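Local atomic coordinates of uncharacterized protein (Bacteroides fragilis, PDB entry 3EUR), a protein that is of unknown function but contains a thioredoxin-like domain, consistent with a relationship to the thioredoxin family of redox proteins. Residues 69-83 against 92-104. Numbering follows the deposited sequence. Where two conformers were deposited one is given.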
ATOM      1  N   LYS A  69      -8.130   2.972   4.461  1.00  6.97           N
ATOM      2  CA  LYS A  69      -7.062   3.889   4.189  1.00  7.79           C
ATOM      3  C   LYS A  69      -6.019   3.181   3.318  1.00  7.52           C
ATOM      4  O   LYS A  69      -5.689   2.033   3.552  1.00  7.97           O
ATOM      5  CB  LYS A  69      -6.415   4.458   5.453  1.00  9.49           C
ATOM      6  CG  LYS A  69      -7.404   5.337   6.246  1.00 11.75           C
ATOM      7  CD  LYS A  69      -6.834   5.961   7.444  1.00 15.54           C
ATOM      8  CE  LYS A  69      -5.830   7.087   7.085  1.00 18.78           C
ATOM      9  NZ  LYS A  69      -6.393   8.285   6.391  1.00 24.31           N
ATOM     10  N   VAL A  70      -5.516   3.902   2.356  1.00  8.83           N
ATOM     11  CA  VAL A  70      -4.464   3.452   1.459  1.00  8.30           C
ATOM     12  C   VAL A  70      -3.110   3.853   2.069  1.00  9.33           C
ATOM     13  O   VAL A  70      -2.883   5.039   2.392  1.00 10.49           O
ATOM     14  CB  VAL A  70      -4.606   4.046   0.060  1.00  9.52           C
ATOM     15  CG1 VAL A  70      -3.438   3.617  -0.841  1.00 11.33           C
ATOM     16  CG2 VAL A  70      -5.946   3.652  -0.593  1.00 11.13           C
ATOM     17  N   LEU A  71      -2.219   2.867   2.215  1.00  8.90           N
ATOM     18  CA  LEU A  71      -0.832   3.069   2.619  1.00  8.74           C
ATOM     19  C   LEU A  71       0.017   2.636   1.447  1.00  8.69           C
ATOM     20  O   LEU A  71       0.117   1.452   1.139  1.00  9.26           O
ATOM     21  CB  LEU A  71      -0.533   2.246   3.874  1.00  9.21           C
ATOM     22  CG  LEU A  71       0.896   2.399   4.404  1.00 10.74           C
ATOM     23  CD1 LEU A  71       1.237   3.818   4.734  1.00 12.96           C
ATOM     24  CD2 LEU A  71       1.052   1.488   5.612  1.00 12.04           C
ATOM     25  N   SER A  72       0.573   3.611   0.737  1.00  9.40           N
ATOM     26  CA  SER A  72       1.483   3.345  -0.353  0.70 10.32           C
ATOM     27  C   SER A  72       2.906   3.272   0.161  1.00 10.40           C
ATOM     28  O   SER A  72       3.346   4.133   0.953  1.00 12.02           O
ATOM     29  CB  SER A  72       1.394   4.418  -1.407  0.70 12.36           C
ATOM     30  OG  SER A  72       2.587   4.558  -2.181  0.70 18.89           O
ATOM     31  N   ILE A  73       3.653   2.275  -0.267  1.00 10.28           N
ATOM     32  CA  ILE A  73       5.027   2.081   0.182  1.00 10.34           C
ATOM     33  C   ILE A  73       5.942   1.827  -0.993  1.00 11.14           C
ATOM     34  O   ILE A  73       5.710   0.898  -1.789  1.00 11.42           O
ATOM     35  CB  ILE A  73       5.146   0.956   1.235  1.00 11.12           C
ATOM     36  CG1 ILE A  73       6.576   0.822   1.771  1.00 12.97           C
ATOM     37  CG2 ILE A  73       4.697  -0.402   0.785  1.00 15.01           C
ATOM     38  CD1 ILE A  73       7.106   2.083   2.517  1.00 16.51           C
ATOM     39  N   TYR A  74       6.989   2.629  -1.071  1.00 11.56           N
ATOM     40  CA  TYR A  74       8.043   2.481  -2.050  1.00 11.25           C
ATOM     41  C   TYR A  74       9.219   1.782  -1.429  1.00 11.35           C
ATOM     42  O   TYR A  74       9.806   2.292  -0.467  1.00 12.90           O
ATOM     43  CB  TYR A  74       8.451   3.869  -2.523  1.00 12.77           C
ATOM     44  CG  TYR A  74       9.629   3.876  -3.474  1.00 13.21           C
ATOM     45  CD1 TYR A  74       9.544   3.330  -4.711  1.00 16.72           C
ATOM     46  CD2 TYR A  74      10.784   4.525  -3.172  1.00 15.58           C
ATOM     47  CE1 TYR A  74      10.620   3.345  -5.575  1.00 16.21           C
ATOM     48  CE2 TYR A  74      11.883   4.521  -4.040  1.00 17.49           C
ATOM     49  CZ  TYR A  74      11.776   3.956  -5.241  1.00 14.09           C
ATOM     50  OH  TYR A  74      12.847   3.965  -6.113  1.00 18.53           O
ATOM     51  N   PRO A  75       9.610   0.589  -1.954  1.00 12.15           N
ATOM     52  CA  PRO A  75      10.636  -0.216  -1.265  1.00 12.82           C
ATOM     53  C   PRO A  75      12.026  -0.130  -1.879  1.00 14.20           C
ATOM     54  O   PRO A  75      12.928  -0.830  -1.440  1.00 16.11           O
ATOM     55  CB  PRO A  75      10.113  -1.620  -1.450  1.00 14.28           C
ATOM     56  CG  PRO A  75       9.517  -1.579  -2.824  1.00 13.90           C
ATOM     57  CD  PRO A  75       8.845  -0.251  -2.914  1.00 12.16           C
ATOM     58  N   ASP A  76      12.170   0.638  -2.923  1.00 14.85           N
ATOM     59  CA  ASP A  76      13.434   0.699  -3.702  1.00 17.29           C
ATOM     60  C   ASP A  76      14.254   1.968  -3.411  1.00 19.55           C
ATOM     61  O   ASP A  76      13.981   2.685  -2.460  1.00 20.88           O
ATOM     62  CB  ASP A  76      13.136   0.560  -5.182  1.00 17.68           C
ATOM     63  CG  ASP A  76      12.552  -0.800  -5.549  1.00 18.73           C
ATOM     64  OD1 ASP A  76      12.936  -1.792  -4.909  1.00 20.10           O
ATOM     65  OD2 ASP A  76      11.668  -0.827  -6.441  1.00 22.02           O
ATOM     66  N   GLU A  77      15.304   2.230  -4.203  1.00 21.00           N
ATOM     67  CA  GLU A  77      16.397   3.206  -3.858  1.00 23.94           C
ATOM     68  C   GLU A  77      16.265   4.598  -4.416  1.00 24.04           C
ATOM     69  O   GLU A  77      17.026   5.506  -4.012  1.00 25.87           O
ATOM     70  CB  GLU A  77      17.762   2.673  -4.370  1.00 25.69           C
ATOM     71  CG  GLU A  77      18.169   1.381  -3.719  1.00 29.06           C
ATOM     72  CD  GLU A  77      17.519   0.174  -4.354  1.00 34.32           C
ATOM     73  OE1 GLU A  77      16.772   0.335  -5.357  1.00 37.52           O
ATOM     74  OE2 GLU A  77      17.731  -0.941  -3.839  1.00 40.18           O
ATOM     75  N   GLU A  78      15.363   4.825  -5.363  1.00 24.95           N
ATOM     76  CA  GLU A  78      15.342   6.087  -6.101  1.00 25.92           C
ATOM     77  C   GLU A  78      14.467   7.099  -5.433  1.00 25.19           C
ATOM     78  O   GLU A  78      13.405   7.495  -5.962  1.00 24.60           O
ATOM     79  CB  GLU A  78      14.908   5.870  -7.554  1.00 27.54           C
ATOM     80  CG  GLU A  78      15.777   4.927  -8.269  1.00 29.45           C
ATOM     81  CD  GLU A  78      17.194   5.446  -8.305  1.00 30.51           C
ATOM     82  OE1 GLU A  78      17.375   6.637  -8.657  1.00 33.11           O
ATOM     83  OE2 GLU A  78      18.100   4.693  -7.919  1.00 30.67           O
ATOM     84  N   LEU A  79      14.943   7.574  -4.293  1.00 25.62           N
ATOM     85  CA  LEU A  79      14.162   8.497  -3.499  1.00 26.04           C
ATOM     86  C   LEU A  79      13.840   9.762  -4.283  1.00 27.06           C
ATOM     87  O   LEU A  79      12.758  10.287  -4.198  1.00 26.19           O
ATOM     88  CB  LEU A  79      14.840   8.790  -2.157  1.00 25.98           C
ATOM     89  CG  LEU A  79      14.048   9.745  -1.248  1.00 28.33           C
ATOM     90  CD1 LEU A  79      12.659   9.196  -0.930  1.00 30.04           C
ATOM     91  CD2 LEU A  79      14.795  10.058   0.038  1.00 30.87           C
ATOM     92  N   ASP A  80      14.805  10.289  -5.039  1.00 27.76           N
ATOM     93  CA  ASP A  80      14.533  11.513  -5.777  1.00 27.74           C
ATOM     94  C   ASP A  80      13.377  11.350  -6.800  1.00 27.30           C
ATOM     95  O   ASP A  80      12.554  12.241  -6.985  1.00 27.50           O
ATOM     96  CB  ASP A  80      15.846  12.049  -6.406  0.80 28.19           C
ATOM     97  CG  ASP A  80      16.768  12.699  -5.357  0.80 30.46           C
ATOM     98  OD1 ASP A  80      16.385  12.737  -4.173  0.80 33.29           O
ATOM     99  OD2 ASP A  80      17.855  13.228  -5.698  0.80 33.95           O
ATOM    100  N   GLU A  81      13.351  10.217  -7.453  1.00 27.96           N
ATOM    101  CA  GLU A  81      12.286   9.884  -8.397  1.00 29.08           C
ATOM    102  C   GLU A  81      10.937   9.627  -7.739  1.00 28.48           C
ATOM    103  O   GLU A  81       9.908  10.048  -8.273  1.00 29.43           O
ATOM    104  CB  GLU A  81      12.666   8.644  -9.173  1.00 29.99           C
ATOM    105  CG  GLU A  81      11.781   8.421 -10.384  1.00 34.34           C
ATOM    106  CD  GLU A  81      12.237   7.244 -11.220  1.00 39.10           C
ATOM    107  OE1 GLU A  81      13.336   6.733 -10.905  1.00 42.40           O
ATOM    108  OE2 GLU A  81      11.496   6.829 -12.171  1.00 42.18           O
ATOM    109  N   TRP A  82      10.924   8.874  -6.640  1.00 26.17           N
ATOM    110  CA  TRP A  82       9.726   8.822  -5.803  1.00 24.50           C
ATOM    111  C   TRP A  82       9.283  10.228  -5.429  1.00 26.06           C
ATOM    112  O   TRP A  82       8.096  10.561  -5.544  1.00 25.16           O
ATOM    113  CB  TRP A  82       9.983   8.039  -4.557  1.00 22.50           C
ATOM    114  CG  TRP A  82       8.751   7.924  -3.718  1.00 22.30           C
ATOM    115  CD1 TRP A  82       7.746   7.013  -3.878  1.00 21.62           C
ATOM    116  CD2 TRP A  82       8.401   8.742  -2.618  1.00 23.33           C
ATOM    117  NE1 TRP A  82       6.761   7.239  -2.962  1.00 20.91           N
ATOM    118  CE2 TRP A  82       7.170   8.258  -2.134  1.00 20.92           C
ATOM    119  CE3 TRP A  82       9.017   9.808  -1.952  1.00 22.49           C
ATOM    120  CZ2 TRP A  82       6.518   8.838  -1.036  1.00 23.42           C
ATOM    121  CZ3 TRP A  82       8.348  10.412  -0.877  1.00 23.97           C
ATOM    122  CH2 TRP A  82       7.131   9.884  -0.415  1.00 24.07           C
ATOM    123  N   LYS A  83      10.216  11.086  -4.999  1.00 26.27           N
ATOM    124  CA  LYS A  83       9.849  12.453  -4.660  1.00 28.49           C
ATOM    125  C   LYS A  83       9.290  13.153  -5.904  1.00 29.77           C
ATOM    126  O   LYS A  83       8.374  13.951  -5.790  1.00 30.64           O
ATOM    127  CB  LYS A  83      11.019  13.208  -3.991  1.00 29.59           C
ATOM    128  CG  LYS A  83      11.214  12.697  -2.548  1.00 31.93           C
ATOM    129  CD  LYS A  83      11.953  13.629  -1.589  0.80 34.91           C
ATOM    130  CE  LYS A  83      11.939  13.076  -0.144  0.80 35.32           C
ATOM    131  NZ  LYS A  83      11.032  13.769   0.845  0.80 35.84           N
ATOM    132  N   GLU A  92      -5.001  12.180  -0.007  1.00 18.30           N
ATOM    133  CA  GLU A  92      -5.624  11.501   1.120  1.00 18.85           C
ATOM    134  C   GLU A  92      -4.871  10.238   1.528  1.00 15.59           C
ATOM    135  O   GLU A  92      -4.914   9.838   2.691  1.00 16.74           O
ATOM    136  CB  GLU A  92      -7.082  11.161   0.797  1.00 20.86           C
ATOM    137  CG  GLU A  92      -7.974  12.376   0.603  1.00 25.79           C
ATOM    138  CD  GLU A  92      -7.651  13.139  -0.666  1.00 28.94           C
ATOM    139  OE1 GLU A  92      -7.068  12.536  -1.592  1.00 26.82           O
ATOM    140  OE2 GLU A  92      -7.983  14.341  -0.739  1.00 34.81           O
ATOM    141  N   TRP A  93      -4.185   9.608   0.578  1.00 13.36           N
ATOM    142  CA  TRP A  93      -3.474   8.383   0.880  1.00 12.69           C
ATOM    143  C   TRP A  93      -2.247   8.717   1.739  1.00 12.21           C
ATOM    144  O   TRP A  93      -1.803   9.884   1.760  1.00 13.84           O
ATOM    145  CB  TRP A  93      -3.024   7.688  -0.406  1.00 11.90           C
ATOM    146  CG  TRP A  93      -4.130   7.371  -1.371  1.00 11.09           C
ATOM    147  CD1 TRP A  93      -5.484   7.390  -1.150  1.00 12.14           C
ATOM    148  CD2 TRP A  93      -3.945   6.967  -2.722  1.00 12.09           C
ATOM    149  NE1 TRP A  93      -6.131   7.036  -2.296  1.00 12.82           N
ATOM    150  CE2 TRP A  93      -5.230   6.768  -3.275  1.00 12.46           C
ATOM    151  CE3 TRP A  93      -2.822   6.774  -3.534  1.00 12.64           C
ATOM    152  CZ2 TRP A  93      -5.420   6.429  -4.617  1.00 13.91           C
ATOM    153  CZ3 TRP A  93      -3.025   6.414  -4.837  1.00 14.17           C
ATOM    154  CH2 TRP A  93      -4.319   6.253  -5.359  1.00 12.87           C
ATOM    155  N   THR A  94      -1.723   7.705   2.420  1.00 10.13           N
ATOM    156  CA  THR A  94      -0.492   7.845   3.190  1.00 10.67           C
ATOM    157  C   THR A  94       0.620   7.269   2.326  1.00 10.99           C
ATOM    158  O   THR A  94       0.614   6.082   2.038  1.00 12.23           O
ATOM    159  CB  THR A  94      -0.631   7.151   4.516  1.00 11.01           C
ATOM    160  OG1 THR A  94      -1.751   7.707   5.243  1.00 12.91           O
ATOM    161  CG2 THR A  94       0.679   7.318   5.336  1.00 12.61           C
ATOM    162  N   ASN A  95       1.532   8.124   1.866  1.00 12.27           N
ATOM    163  CA  ASN A  95       2.473   7.782   0.836  0.60 12.66           C
ATOM    164  C   ASN A  95       3.893   7.836   1.407  1.00 12.65           C
ATOM    165  O   ASN A  95       4.374   8.904   1.694  1.00 14.14           O
ATOM    166  CB  ASN A  95       2.246   8.766  -0.331  0.60 12.89           C
ATOM    167  CG  ASN A  95       0.760   8.758  -0.848  0.60 11.68           C
ATOM    168  OD1 ASN A  95       0.261   7.674  -1.212  0.60 12.23           O
ATOM    169  ND2 ASN A  95       0.067   9.971  -0.929  0.60 13.11           N
ATOM    170  N   GLY A  96       4.525   6.690   1.610  1.00 12.47           N
ATOM    171  CA  GLY A  96       5.823   6.635   2.229  1.00 12.93           C
ATOM    172  C   GLY A  96       6.838   5.824   1.465  1.00 13.34           C
ATOM    173  O   GLY A  96       6.517   5.116   0.518  1.00 13.60           O
ATOM    174  N   TYR A  97       8.081   5.959   1.891  1.00 12.82           N
ATOM    175  CA  TYR A  97       9.189   5.155   1.381  1.00 13.55           C
ATOM    176  C   TYR A  97       9.893   4.424   2.514  1.00 13.17           C
ATOM    177  O   TYR A  97       9.813   4.783   3.679  1.00 13.09           O
ATOM    178  CB  TYR A  97      10.171   6.015   0.552  1.00 15.19           C
ATOM    179  CG  TYR A  97      10.860   7.108   1.324  1.00 15.70           C
ATOM    180  CD1 TYR A  97      12.134   6.906   1.865  1.00 15.94           C
ATOM    181  CD2 TYR A  97      10.279   8.355   1.487  1.00 15.84           C
ATOM    182  CE1 TYR A  97      12.804   7.949   2.554  1.00 16.77           C
ATOM    183  CE2 TYR A  97      10.956   9.388   2.138  1.00 17.46           C
ATOM    184  CZ  TYR A  97      12.202   9.164   2.662  1.00 16.22           C
ATOM    185  OH  TYR A  97      12.839  10.221   3.304  1.00 20.20           O
ATOM    186  N   ASP A  98      10.614   3.384   2.123  1.00 14.24           N
ATOM    187  CA  ASP A  98      11.333   2.544   3.036  1.00 13.64           C
ATOM    188  C   ASP A  98      12.779   3.012   3.106  1.00 15.86           C
ATOM    189  O   ASP A  98      13.638   2.586   2.331  1.00 17.11           O
ATOM    190  CB  ASP A  98      11.257   1.107   2.508  1.00 14.48           C
ATOM    191  CG  ASP A  98      11.879   0.065   3.435  1.00 13.86           C
ATOM    192  OD1 ASP A  98      12.589   0.433   4.399  1.00 16.22           O
ATOM    193  OD2 ASP A  98      11.707  -1.129   3.098  1.00 14.85           O
ATOM    194  N   LYS A  99      13.027   3.945   4.019  1.00 16.21           N
ATOM    195  CA  LYS A  99      14.306   4.647   4.029  1.00 18.14           C
ATOM    196  C   LYS A  99      15.476   3.711   4.124  1.00 19.28           C
ATOM    197  O   LYS A  99      16.457   3.880   3.395  1.00 21.08           O
ATOM    198  CB  LYS A  99      14.359   5.655   5.179  1.00 17.93           C
ATOM    199  CG  LYS A  99      15.689   6.484   5.155  1.00 20.73           C
ATOM    200  CD  LYS A  99      15.685   7.676   6.054  1.00 25.10           C
ATOM    201  CE  LYS A  99      17.119   8.283   6.106  1.00 26.48           C
ATOM    202  NZ  LYS A  99      17.407   9.010   7.383  1.00 33.34           N
ATOM    203  N   GLU A 100      15.389   2.765   5.025  1.00 20.82           N
ATOM    204  CA  GLU A 100      16.474   1.842   5.308  1.00 23.21           C
ATOM    205  C   GLU A 100      16.523   0.616   4.377  1.00 21.50           C
ATOM    206  O   GLU A 100      17.370  -0.253   4.545  1.00 23.22           O
ATOM    207  CB  GLU A 100      16.281   1.356   6.741  1.00 26.10           C
ATOM    208  CG  GLU A 100      15.787   2.459   7.773  1.00 31.15           C
ATOM    209  CD  GLU A 100      14.247   2.815   7.714  1.00 36.54           C
ATOM    210  OE1 GLU A 100      13.510   2.215   6.912  1.00 38.22           O
ATOM    211  OE2 GLU A 100      13.765   3.723   8.469  1.00 41.72           O
ATOM    212  N   LEU A 101      15.563   0.514   3.461  1.00 19.04           N
ATOM    213  CA  LEU A 101      15.434  -0.636   2.553  1.00 17.45           C
ATOM    214  C   LEU A 101      15.263  -1.964   3.288  1.00 17.06           C
ATOM    215  O   LEU A 101      15.795  -3.012   2.901  1.00 18.68           O
ATOM    216  CB  LEU A 101      16.639  -0.708   1.603  1.00 18.80           C
ATOM    217  CG  LEU A 101      16.896   0.598   0.857  1.00 19.29           C
ATOM    218  CD1 LEU A 101      18.235   0.469   0.089  1.00 23.30           C
ATOM    219  CD2 LEU A 101      15.747   0.979  -0.085  1.00 21.36           C
ATOM    220  N   VAL A 102      14.495  -1.950   4.349  1.00 17.04           N
ATOM    221  CA  VAL A 102      14.249  -3.107   5.172  1.00 16.92           C
ATOM    222  C   VAL A 102      13.428  -4.185   4.467  1.00 15.65           C
ATOM    223  O   VAL A 102      13.717  -5.371   4.553  1.00 17.21           O
ATOM    224  CB  VAL A 102      13.708  -2.694   6.537  1.00 16.89           C
ATOM    225  CG1 VAL A 102      13.480  -3.889   7.381  1.00 17.44           C
ATOM    226  CG2 VAL A 102      14.659  -1.692   7.248  1.00 21.01           C
ATOM    227  N   ILE A 103      12.384  -3.771   3.765  1.00 14.47           N
ATOM    228  CA  ILE A 103      11.559  -4.732   3.069  1.00 13.51           C
ATOM    229  C   ILE A 103      12.401  -5.561   2.089  1.00 14.60           C
ATOM    230  O   ILE A 103      12.288  -6.787   2.076  1.00 14.92           O
ATOM    231  CB  ILE A 103      10.354  -4.064   2.356  1.00 13.47           C
ATOM    232  CG1 ILE A 103       9.375  -3.439   3.369  1.00 13.52           C
ATOM    233  CG2 ILE A 103       9.667  -5.069   1.463  1.00 13.66           C
ATOM    234  CD1 ILE A 103       8.377  -2.479   2.767  1.00 14.23           C
ATOM    235  N   LYS A 104      13.246  -4.885   1.331  1.00 15.13           N
ATOM    236  CA  LYS A 104      14.149  -5.608   0.421  1.00 18.46           C
ATOM    237  C   LYS A 104      15.177  -6.403   1.188  1.00 18.98           C
ATOM    238  O   LYS A 104      15.364  -7.617   0.946  1.00 21.45           O
ATOM    239  CB  LYS A 104      14.957  -4.593  -0.346  1.00 20.86           C
ATOM    240  CG  LYS A 104      14.262  -4.029  -1.437  1.00 24.07           C
ATOM    241  CD  LYS A 104      15.176  -3.019  -2.257  1.00 27.73           C
ATOM    242  CE  LYS A 104      15.628  -3.578  -3.536  1.00 29.76           C
ATOM    243  NZ  LYS A 104      15.643  -2.505  -4.600  1.00 29.74           N
TER
HETATM  244  O   HOH W   1      -4.243   7.165   4.209  1.00 21.59           O
HETATM  245  O   HOH W   2      13.079  -2.123   0.958  1.00 16.35           O
HETATM  246  O   HOH W   3      13.553   3.915  -0.048  1.00 26.42           O
HETATM  247  O   HOH W   4      11.414  12.449   3.633  1.00 24.22           O
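L79, at the start of helix 79-85, sets its methyl CD1 squarely over the centre of the Y97 ring, 3.3 Å from the centroid, in a CH-pi contact. This closes a beta-alpha-beta unit of the thioredoxin-like fold, in which strands 68-74 and 94-97 run parallel and helix 79-85 lies against the sheet. The Y97 ring reaches the helix because chi1 (63°) places CG between the backbone N and carbonyl carbon. W82 meets the same ring obliquely, planes at 59°, with CZ3 3.7 Å from Y97 CD2; N95 O lies at the edge of the indole, in its plane, nearest CZ2. The flat indole suits a place between helix and strand, offering a face to Y97 and an edge to N95 O.

Five backbone hydrogen bonds run along the parallel pair and just past its end, from T94 N to V70 O through D98 N to Y74 O. At the first end V70 lies alongside W93, its CB over the five-membered ring, while I50 and L53 of helix 44-55 also touch that indole. G96, lacking a side chain, leaves room beside it for the long I73, whose CD1 lies 3.6 Å from Y97 C.

Beyond the strands, D98 accepts from the first N-H groups of helix 102-105: OD2 takes I103 N-H through its syn lone pair, OD1 that of V102. Long enough to reach two acids, K104 passes P75 O and forms salt bridges with both. D76 OD2 is hydrogen-bonded to N40; K104 NZ meets E77 OE2 on its syn side at 2.7 Å, but approaches D76 OD1, 2.8 Å away, 40° out of the carboxylate plane.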